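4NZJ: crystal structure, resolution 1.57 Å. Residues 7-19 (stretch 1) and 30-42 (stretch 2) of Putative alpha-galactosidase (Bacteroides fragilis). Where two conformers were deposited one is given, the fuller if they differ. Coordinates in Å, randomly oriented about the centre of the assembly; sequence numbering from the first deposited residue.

Stretch 1 (7-19) KVFEGKPRINSPH
Stretch 2 30-42: IFYIPTSGQRPMQ

Residues 7-19 and 30-42 of this putative alpha-galactosidase pair mainly through backbone, burying 757 Å² between them (both sides summed). Arg-14 and Ile-15 run antiparallel to Thr-35 and Ser-36 as short extended strands. Arg-14 faces Ser-36 as the hydrogen-bonded pair (CA to CA 5.0 Å): Arg-14 N donates to Ser-36 O and Ser-36 N to Arg-14 O, both at 2.9 Å. Ile-15 and Thr-35 form the adjoining non-hydrogen-bonded pair (CA to CA 4.5 Å), and the ladder ends with Asn-16 N donating to Pro-34 O at 2.8 Å. Pro-34 has no amide hydrogen to give, yet its carbonyl is fully usable.

Before the strand, stretch 1 wraps back on the same partner. Lys-7 to Glu-10 make a type I turn, closed by a long bond from Glu-10 N to Lys-7 O (3.3 Å), while Lys-7 N donates to Glu-10 OE2 at 2.9 Å. Val-8 O leaves this turn to accept from Gly-37 N (2.7 Å, 166°), and Gly-11 O accepts from Gln-38 N (2.9 Å, 168°), so successive amides of stretch 2 are satisfied by different parts of the loop. Gly-37 (phi/psi 131/163) suits this crowded spot: an ideal CB would lie 3.0 Å from Pro-13 CA, a clash. Its CA instead approaches Glu-10 O at 3.6 Å in a CA-H...O contact; a shorter one joins Pro-13 CA to Ser-36 O (3.2 Å). Gly-11 (87/-176) likewise has backbone angles that would jam a CB against the preceding carbonyl.

Arg-14 and Ser-36 project to one face of the sheet. The arginine (chi1 m, chi2 t, chi3 m) folds back along its own stretch, NH1 donating to Glu-10 O at 3.0 Å and NH2 to Lys-7 O at 2.9 Å. Ser-36 CB lies over one face of the guanidinium, 3.3 Å from Arg-14 NH2. Asn-16 (chi1 m, chi2 -46°) brings ND2 to Ser-36 OG, to which it donates at 2.8 Å; this amide nitrogen is also bonded elsewhere in the structure. Ser-36 (chi1 m) is small enough to be buried here while still offering an acceptor.

Ile-15 and Thr-35 occupy the other face. Ile-15 (m, t) packs CG2 against Ile-33 CG2 at 3.8 Å; Thr-35 (chi1 m) satisfies its hydroxyl by donating from OG1 to Ile-33 O at 2.7 Å. Selenomethionine Met-41 (t, p, p) sets SE 3.7 Å from Pro-13 CG. Pro-18, after a cis peptide, meets the edge of the Phe-31 ring (chi1 t), CG to CE1 4.0 Å.

Arg-39 (chi1 -94°, chi2 p, chi3 t) gathers carbonyls of its own stretch: NH1 reaches Thr-35 O at 2.8 Å and Gly-37 O at 2.9 Å, and NH2 reaches Thr-35 O at 2.9 Å. Phe-9 CD1 lies over a guanidinium face, 3.7 Å from Arg-39 NH1. Water 1 accepts from Arg-39 N (2.7 Å) and donates to Phe-9 O (3.1 Å); water 2 accepts from Gly-11 N (2.9 Å) and donates to Gln-38 OE1 (3.0 Å).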

ATOM      1  N   LYS A   7      -2.855  21.426  -6.402  1.00 43.44           N
ATOM      2  CA  LYS A   7      -2.723  20.787  -5.098  1.00 43.31           C
ATOM      3  C   LYS A   7      -3.976  19.981  -4.755  1.00 38.12           C
ATOM      4  O   LYS A   7      -5.013  20.106  -5.413  1.00 33.87           O
ATOM      5  CB  LYS A   7      -2.442  21.829  -4.012  1.00 50.73           C
ATOM      6  CG  LYS A   7      -1.107  22.539  -4.190  1.00 58.78           C
ATOM      7  CD  LYS A   7      -0.839  23.529  -3.070  1.00 66.63           C
ATOM      8  CE  LYS A   7       0.516  24.201  -3.245  1.00 73.24           C
ATOM      9  NZ  LYS A   7       0.865  25.084  -2.096  1.00 76.52           N
ATOM     10  N   VAL A   8      -3.864  19.160  -3.718  1.00 34.48           N
ATOM     11  CA  VAL A   8      -4.901  18.186  -3.382  1.00 30.35           C
ATOM     12  C   VAL A   8      -6.261  18.815  -3.049  1.00 29.18           C
ATOM     13  O   VAL A   8      -7.292  18.245  -3.394  1.00 27.12           O
ATOM     14  CB  VAL A   8      -4.439  17.224  -2.250  1.00 28.63           C
ATOM     15  CG1 VAL A   8      -4.231  17.958  -0.935  1.00 29.27           C
ATOM     16  CG2 VAL A   8      -5.428  16.081  -2.074  1.00 27.33           C
ATOM     17  N   PHE A   9      -6.270  19.978  -2.398  1.00 29.08           N
ATOM     18  CA  PHE A   9      -7.527  20.631  -2.034  1.00 29.79           C
ATOM     19  C   PHE A   9      -7.795  21.909  -2.826  1.00 32.03           C
ATOM     20  O   PHE A   9      -8.362  22.867  -2.305  1.00 31.93           O
ATOM     21  CB  PHE A   9      -7.580  20.895  -0.529  1.00 31.23           C
ATOM     22  CG  PHE A   9      -7.459  19.646   0.298  1.00 30.50           C
ATOM     23  CD1 PHE A   9      -8.313  18.572   0.078  1.00 31.31           C
ATOM     24  CD2 PHE A   9      -6.496  19.539   1.289  1.00 32.11           C
ATOM     25  CE1 PHE A   9      -8.207  17.415   0.826  1.00 30.02           C
ATOM     26  CE2 PHE A   9      -6.385  18.379   2.043  1.00 30.40           C
ATOM     27  CZ  PHE A   9      -7.243  17.317   1.812  1.00 29.04           C
ATOM     28  N   GLU A  10      -7.406  21.913  -4.092  1.00 32.96           N
ATOM     29  CA  GLU A  10      -7.776  23.020  -4.973  1.00 35.76           C
ATOM     30  C   GLU A  10      -8.252  22.509  -6.323  1.00 33.95           C
ATOM     31  O   GLU A  10      -7.917  21.401  -6.736  1.00 32.49           O
ATOM     32  CB  GLU A  10      -6.617  24.007  -5.135  1.00 41.43           C
ATOM     33  CG  GLU A  10      -5.421  23.477  -5.903  1.00 45.35           C
ATOM     34  CD  GLU A  10      -4.415  24.564  -6.255  1.00 50.74           C
ATOM     35  OE1 GLU A  10      -4.832  25.678  -6.642  1.00 58.78           O
ATOM     36  OE2 GLU A  10      -3.199  24.297  -6.157  1.00 52.09           O
ATOM     37  N   GLY A  11      -9.047  23.334  -7.000  1.00 34.35           N
ATOM     38  CA  GLY A  11      -9.547  23.008  -8.325  1.00 34.28           C
ATOM     39  C   GLY A  11     -10.824  22.195  -8.308  1.00 33.92           C
ATOM     40  O   GLY A  11     -11.409  21.933  -7.250  1.00 33.15           O
ATOM     41  N   LYS A  12     -11.258  21.804  -9.501  1.00 35.28           N
ATOM     42  CA  LYS A  12     -12.444  20.979  -9.664  1.00 36.72           C
ATOM     43  C   LYS A  12     -12.175  19.584  -9.109  1.00 32.62           C
ATOM     44  O   LYS A  12     -11.013  19.192  -8.955  1.00 30.37           O
ATOM     45  CB  LYS A  12     -12.858  20.910 -11.138  1.00 42.28           C
ATOM     46  CG  LYS A  12     -11.897  20.163 -12.054  1.00 46.04           C
ATOM     47  CD  LYS A  12     -12.418  20.126 -13.485  1.00 52.21           C
ATOM     48  CE  LYS A  12     -13.498  19.065 -13.667  1.00 54.84           C
ATOM     49  NZ  LYS A  12     -14.307  19.294 -14.896  1.00 60.35           N
ATOM     50  N   PRO A  13     -13.242  18.825  -8.809  1.00 30.62           N
ATOM     51  CA  PRO A  13     -13.027  17.511  -8.209  1.00 28.56           C
ATOM     52  C   PRO A  13     -12.257  16.581  -9.131  1.00 28.25           C
ATOM     53  O   PRO A  13     -12.365  16.691 -10.353  1.00 29.25           O
ATOM     54  CB  PRO A  13     -14.449  16.977  -7.991  1.00 28.68           C
ATOM     55  CG  PRO A  13     -15.333  18.167  -8.057  1.00 29.93           C
ATOM     56  CD  PRO A  13     -14.673  19.090  -9.030  1.00 31.48           C
ATOM     57  N   ARG A  14     -11.465  15.696  -8.540  1.00 26.94           N
ATOM     58  CA  ARG A  14     -10.788  14.634  -9.271  1.00 27.65           C
ATOM     59  C   ARG A  14     -10.916  13.384  -8.412  1.00 26.37           C
ATOM     60  O   ARG A  14     -10.297  13.294  -7.351  1.00 26.34           O
ATOM     61  CB  ARG A  14      -9.312  14.993  -9.531  1.00 29.61           C
ATOM     62  CG  ARG A  14      -9.137  16.387 -10.128  1.00 34.07           C
ATOM     63  CD  ARG A  14      -7.694  16.789 -10.389  1.00 36.69           C
ATOM     64  NE  ARG A  14      -6.906  17.084  -9.188  1.00 37.56           N
ATOM     65  CZ  ARG A  14      -7.043  18.157  -8.402  1.00 38.43           C
ATOM     66  NH1 ARG A  14      -7.983  19.071  -8.624  1.00 40.25           N
ATOM     67  NH2 ARG A  14      -6.236  18.303  -7.357  1.00 39.73           N
ATOM     68  N   ILE A  15     -11.754  12.444  -8.845  1.00 26.48           N
ATOM     69  CA  ILE A  15     -11.908  11.176  -8.131  1.00 24.90           C
ATOM     70  C   ILE A  15     -10.698  10.308  -8.457  1.00 23.86           C
ATOM     71  O   ILE A  15     -10.441   9.993  -9.624  1.00 25.14           O
ATOM     72  CB  ILE A  15     -13.211  10.440  -8.502  1.00 25.99           C
ATOM     73  CG1 ILE A  15     -14.422  11.275  -8.073  1.00 27.62           C
ATOM     74  CG2 ILE A  15     -13.256   9.059  -7.851  1.00 24.77           C
ATOM     75  CD1 ILE A  15     -15.750  10.775  -8.609  1.00 29.40           C
ATOM     76  N   ASN A  16      -9.958   9.948  -7.416  1.00 22.55           N
ATOM     77  CA  ASN A  16      -8.681   9.261  -7.565  1.00 23.86           C
ATOM     78  C   ASN A  16      -8.798   7.747  -7.407  1.00 25.86           C
ATOM     79  O   ASN A  16      -9.857   7.227  -7.042  1.00 25.80           O
ATOM     80  CB  ASN A  16      -7.671   9.836  -6.562  1.00 21.90           C
ATOM     81  CG  ASN A  16      -7.428  11.324  -6.766  1.00 22.20           C
ATOM     82  OD1 ASN A  16      -7.229  11.777  -7.893  1.00 23.18           O
ATOM     83  ND2 ASN A  16      -7.440  12.093  -5.676  1.00 21.85           N
ATOM     84  N   SER A  17      -7.696   7.057  -7.707  1.00 27.37           N
ATOM     85  CA  SER A  17      -7.582   5.611  -7.525  1.00 27.74           C
ATOM     86  C   SER A  17      -7.672   5.239  -6.043  1.00 29.43           C
ATOM     87  O   SER A  17      -7.358   6.066  -5.181  1.00 30.25           O
ATOM     88  CB  SER A  17      -6.250   5.121  -8.109  1.00 28.40           C
ATOM     89  OG  SER A  17      -6.180   5.405  -9.498  1.00 29.98           O
ATOM     90  N   PRO A  18      -8.061   3.984  -5.732  1.00 28.05           N
ATOM     91  CA  PRO A  18      -8.344   2.856  -6.635  1.00 28.47           C
ATOM     92  C   PRO A  18      -9.700   2.944  -7.308  1.00 27.07           C
ATOM     93  O   PRO A  18     -10.624   3.519  -6.745  1.00 27.97           O
ATOM     94  CB  PRO A  18      -8.326   1.645  -5.700  1.00 27.80           C
ATOM     95  CG  PRO A  18      -8.720   2.193  -4.372  1.00 28.50           C
ATOM     96  CD  PRO A  18      -8.156   3.584  -4.316  1.00 28.66           C
ATOM     97  N   HIS A  19      -9.815   2.345  -8.493  1.00 26.44           N
ATOM     98  CA  HIS A  19     -11.081   2.272  -9.222  1.00 27.68           C
ATOM     99  C   HIS A  19     -11.681   0.859  -9.206  1.00 28.54           C
ATOM    100  O   HIS A  19     -12.608   0.552  -9.961  1.00 27.13           O
ATOM    101  CB  HIS A  19     -10.871   2.737 -10.667  1.00 30.91           C
ATOM    102  CG  HIS A  19     -10.267   4.105 -10.778  1.00 33.04           C
ATOM    103  ND1 HIS A  19     -10.919   5.245 -10.355  1.00 36.50           N
ATOM    104  CD2 HIS A  19      -9.075   4.516 -11.272  1.00 34.20           C
ATOM    105  CE1 HIS A  19     -10.150   6.298 -10.577  1.00 37.17           C
ATOM    106  NE2 HIS A  19      -9.025   5.882 -11.131  1.00 36.57           N
ATOM    107  N   ILE A  30     -16.554  -0.748   3.801  1.00 22.47           N
ATOM    108  CA  ILE A  30     -16.341   0.697   3.939  1.00 23.66           C
ATOM    109  C   ILE A  30     -15.372   1.184   2.875  1.00 22.19           C
ATOM    110  O   ILE A  30     -14.301   0.621   2.702  1.00 22.85           O
ATOM    111  CB  ILE A  30     -15.794   1.080   5.333  1.00 26.63           C
ATOM    112  CG1 ILE A  30     -16.806   0.687   6.415  1.00 30.67           C
ATOM    113  CG2 ILE A  30     -15.508   2.579   5.397  1.00 29.68           C
ATOM    114  CD1 ILE A  30     -16.460   1.139   7.815  1.00 32.84           C
ATOM    115  N   PHE A  31     -15.764   2.223   2.147  1.00 21.46           N
ATOM    116  CA  PHE A  31     -14.879   2.836   1.169  1.00 20.36           C
ATOM    117  C   PHE A  31     -15.101   4.336   1.107  1.00 20.53           C
ATOM    118  O   PHE A  31     -16.174   4.799   0.716  1.00 21.16           O
ATOM    119  CB  PHE A  31     -15.098   2.239  -0.222  1.00 20.00           C
ATOM    120  CG  PHE A  31     -14.159   2.779  -1.261  1.00 20.26           C
ATOM    121  CD1 PHE A  31     -12.811   2.459  -1.216  1.00 21.15           C
ATOM    122  CD2 PHE A  31     -14.618   3.608  -2.281  1.00 21.53           C
ATOM    123  CE1 PHE A  31     -11.935   2.953  -2.173  1.00 22.18           C
ATOM    124  CE2 PHE A  31     -13.748   4.102  -3.241  1.00 22.34           C
ATOM    125  CZ  PHE A  31     -12.405   3.772  -3.186  1.00 22.28           C
ATOM    126  N   TYR A  32     -14.082   5.089   1.505  1.00 20.39           N
ATOM    127  CA  TYR A  32     -14.079   6.524   1.287  1.00 20.07           C
ATOM    128  C   TYR A  32     -13.604   6.773  -0.138  1.00 20.06           C
ATOM    129  O   TYR A  32     -12.586   6.228  -0.562  1.00 20.20           O
ATOM    130  CB  TYR A  32     -13.160   7.242   2.283  1.00 20.11           C
ATOM    131  CG  TYR A  32     -12.942   8.702   1.961  1.00 19.93           C
ATOM    132  CD1 TYR A  32     -13.911   9.655   2.266  1.00 20.16           C
ATOM    133  CD2 TYR A  32     -11.780   9.131   1.330  1.00 19.55           C
ATOM    134  CE1 TYR A  32     -13.720  10.996   1.967  1.00 22.01           C
ATOM    135  CE2 TYR A  32     -11.582  10.468   1.035  1.00 20.34           C
ATOM    136  CZ  TYR A  32     -12.557  11.396   1.353  1.00 21.41           C
ATOM    137  OH  TYR A  32     -12.386  12.729   1.056  1.00 23.81           O
ATOM    138  N   ILE A  33     -14.345   7.601  -0.863  1.00 21.10           N
ATOM    139  CA  ILE A  33     -14.016   7.907  -2.250  1.00 21.60           C
ATOM    140  C   ILE A  33     -12.902   8.958  -2.268  1.00 20.87           C
ATOM    141  O   ILE A  33     -13.158  10.124  -1.980  1.00 21.78           O
ATOM    142  CB  ILE A  33     -15.240   8.426  -3.020  1.00 23.02           C
ATOM    143  CG1 ILE A  33     -16.375   7.392  -2.983  1.00 23.88           C
ATOM    144  CG2 ILE A  33     -14.852   8.765  -4.458  1.00 23.93           C
ATOM    145  CD1 ILE A  33     -17.733   7.971  -3.320  1.00 24.60           C
ATOM    146  N   PRO A  34     -11.657   8.552  -2.592  1.00 20.24           N
ATOM    147  CA  PRO A  34     -10.570   9.521  -2.507  1.00 20.60           C
ATOM    148  C   PRO A  34     -10.725  10.577  -3.587  1.00 21.18           C
ATOM    149  O   PRO A  34     -10.765  10.248  -4.771  1.00 21.54           O
ATOM    150  CB  PRO A  34      -9.308   8.669  -2.731  1.00 21.13           C
ATOM    151  CG  PRO A  34      -9.758   7.241  -2.668  1.00 21.32           C
ATOM    152  CD  PRO A  34     -11.176   7.277  -3.148  1.00 20.03           C
ATOM    153  N   THR A  35     -10.839  11.835  -3.175  1.00 21.82           N
ATOM    154  CA  THR A  35     -11.229  12.904  -4.091  1.00 22.09           C
ATOM    155  C   THR A  35     -10.433  14.184  -3.860  1.00 22.33           C
ATOM    156  O   THR A  35     -10.536  14.808  -2.802  1.00 23.49           O
ATOM    157  CB  THR A  35     -12.736  13.222  -3.962  1.00 22.90           C
ATOM    158  OG1 THR A  35     -13.482  12.003  -3.876  1.00 23.41           O
ATOM    159  CG2 THR A  35     -13.223  14.012  -5.149  1.00 24.94           C
ATOM    160  N   SER A  36      -9.642  14.574  -4.855  1.00 22.67           N
ATOM    161  CA  SER A  36      -8.950  15.852  -4.812  1.00 23.35           C
ATOM    162  C   SER A  36      -9.912  16.964  -5.210  1.00 25.21           C
ATOM    163  O   SER A  36     -10.920  16.713  -5.871  1.00 28.16           O
ATOM    164  CB  SER A  36      -7.738  15.841  -5.746  1.00 23.41           C
ATOM    165  OG  SER A  36      -6.818  14.838  -5.370  1.00 23.26           O
ATOM    166  N   GLY A  37      -9.607  18.192  -4.803  1.00 25.31           N
ATOM    167  CA  GLY A  37     -10.388  19.354  -5.217  1.00 27.32           C
ATOM    168  C   GLY A  37     -10.771  20.236  -4.053  1.00 27.82           C
ATOM    169  O   GLY A  37     -10.723  19.815  -2.894  1.00 27.32           O
ATOM    170  N   GLN A  38     -11.169  21.468  -4.353  1.00 30.59           N
ATOM    171  CA  GLN A  38     -11.522  22.393  -3.284  1.00 32.75           C
ATOM    172  C   GLN A  38     -12.772  21.900  -2.553  1.00 32.89           C
ATOM    173  O   GLN A  38     -13.637  21.253  -3.145  1.00 31.49           O
ATOM    174  CB  GLN A  38     -11.690  23.825  -3.806  1.00 36.97           C
ATOM    175  CG  GLN A  38     -13.066  24.179  -4.338  1.00 39.40           C
ATOM    176  CD  GLN A  38     -13.247  25.678  -4.487  1.00 41.54           C
ATOM    177  OE1 GLN A  38     -12.318  26.385  -4.873  1.00 42.57           O
ATOM    178  NE2 GLN A  38     -14.442  26.169  -4.178  1.00 42.23           N
ATOM    179  N   ARG A  39     -12.835  22.190  -1.257  1.00 33.24           N
ATOM    180  CA  ARG A  39     -14.011  21.905  -0.443  1.00 33.28           C
ATOM    181  C   ARG A  39     -14.835  23.185  -0.280  1.00 34.79           C
ATOM    182  O   ARG A  39     -14.299  24.283  -0.444  1.00 34.80           O
ATOM    183  CB  ARG A  39     -13.590  21.347   0.922  1.00 32.68           C
ATOM    184  CG  ARG A  39     -13.552  19.827   0.994  1.00 31.82           C
ATOM    185  CD  ARG A  39     -12.571  19.189   0.016  1.00 30.15           C
ATOM    186  NE  ARG A  39     -12.588  17.734   0.155  1.00 28.45           N
ATOM    187  CZ  ARG A  39     -11.981  16.868  -0.657  1.00 27.13           C
ATOM    188  NH1 ARG A  39     -11.276  17.280  -1.704  1.00 27.08           N
ATOM    189  NH2 ARG A  39     -12.081  15.568  -0.410  1.00 26.64           N
ATOM    190  N   PRO A  40     -16.136  23.059   0.052  1.00 35.78           N
ATOM    191  CA  PRO A  40     -16.888  21.830   0.343  1.00 35.46           C
ATOM    192  C   PRO A  40     -17.171  20.962  -0.886  1.00 36.08           C
ATOM    193  O   PRO A  40     -17.216  21.461  -2.015  1.00 36.27           O
ATOM    194  CB  PRO A  40     -18.194  22.350   0.956  1.00 37.32           C
ATOM    195  CG  PRO A  40     -18.354  23.713   0.398  1.00 38.77           C
ATOM    196  CD  PRO A  40     -16.967  24.262   0.241  1.00 38.11           C
HETATM  197  N   MSE A  41     -17.360  19.669  -0.635  1.00 35.82           N
HETATM  198  CA  MSE A  41     -17.530  18.667  -1.690  0.80 35.06           C
HETATM  199  C   MSE A  41     -18.788  17.883  -1.432  1.00 35.37           C
HETATM  200  O   MSE A  41     -19.149  17.639  -0.283  1.00 36.95           O
HETATM  201  CB  MSE A  41     -16.290  17.769  -1.642  0.80 33.17           C
HETATM  202  CG  MSE A  41     -16.207  16.683  -2.717  0.80 31.14           C
HETATM  203 SE   MSE A  41     -15.676  17.417  -4.467  0.60 28.39          SE
HETATM  204  CE  MSE A  41     -13.755  17.687  -4.123  0.80 26.81           C
ATOM    205  N   GLN A  42     -19.459  17.477  -2.507  1.00 35.96           N
ATOM    206  CA  GLN A  42     -20.641  16.623  -2.417  1.00 38.06           C
ATOM    207  C   GLN A  42     -20.455  15.418  -3.331  1.00 35.50           C
ATOM    208  O   GLN A  42     -19.989  15.559  -4.464  1.00 35.41           O
ATOM    209  CB  GLN A  42     -21.896  17.397  -2.818  1.00 43.82           C
ATOM    210  CG  GLN A  42     -23.131  16.528  -3.009  1.00 49.19           C
ATOM    211  CD  GLN A  42     -24.394  17.340  -3.197  1.00 54.64           C
ATOM    212  OE1 GLN A  42     -24.975  17.354  -4.280  1.00 59.31           O
ATOM    213  NE2 GLN A  42     -24.822  18.027  -2.142  1.00 56.25           N
TER
HETATM  214  O   HOH W   1     -10.646  23.394  -0.201  1.00 43.86           O
HETATM  215  O   HOH W   2      -9.464  25.897  -5.682  1.00 38.84           O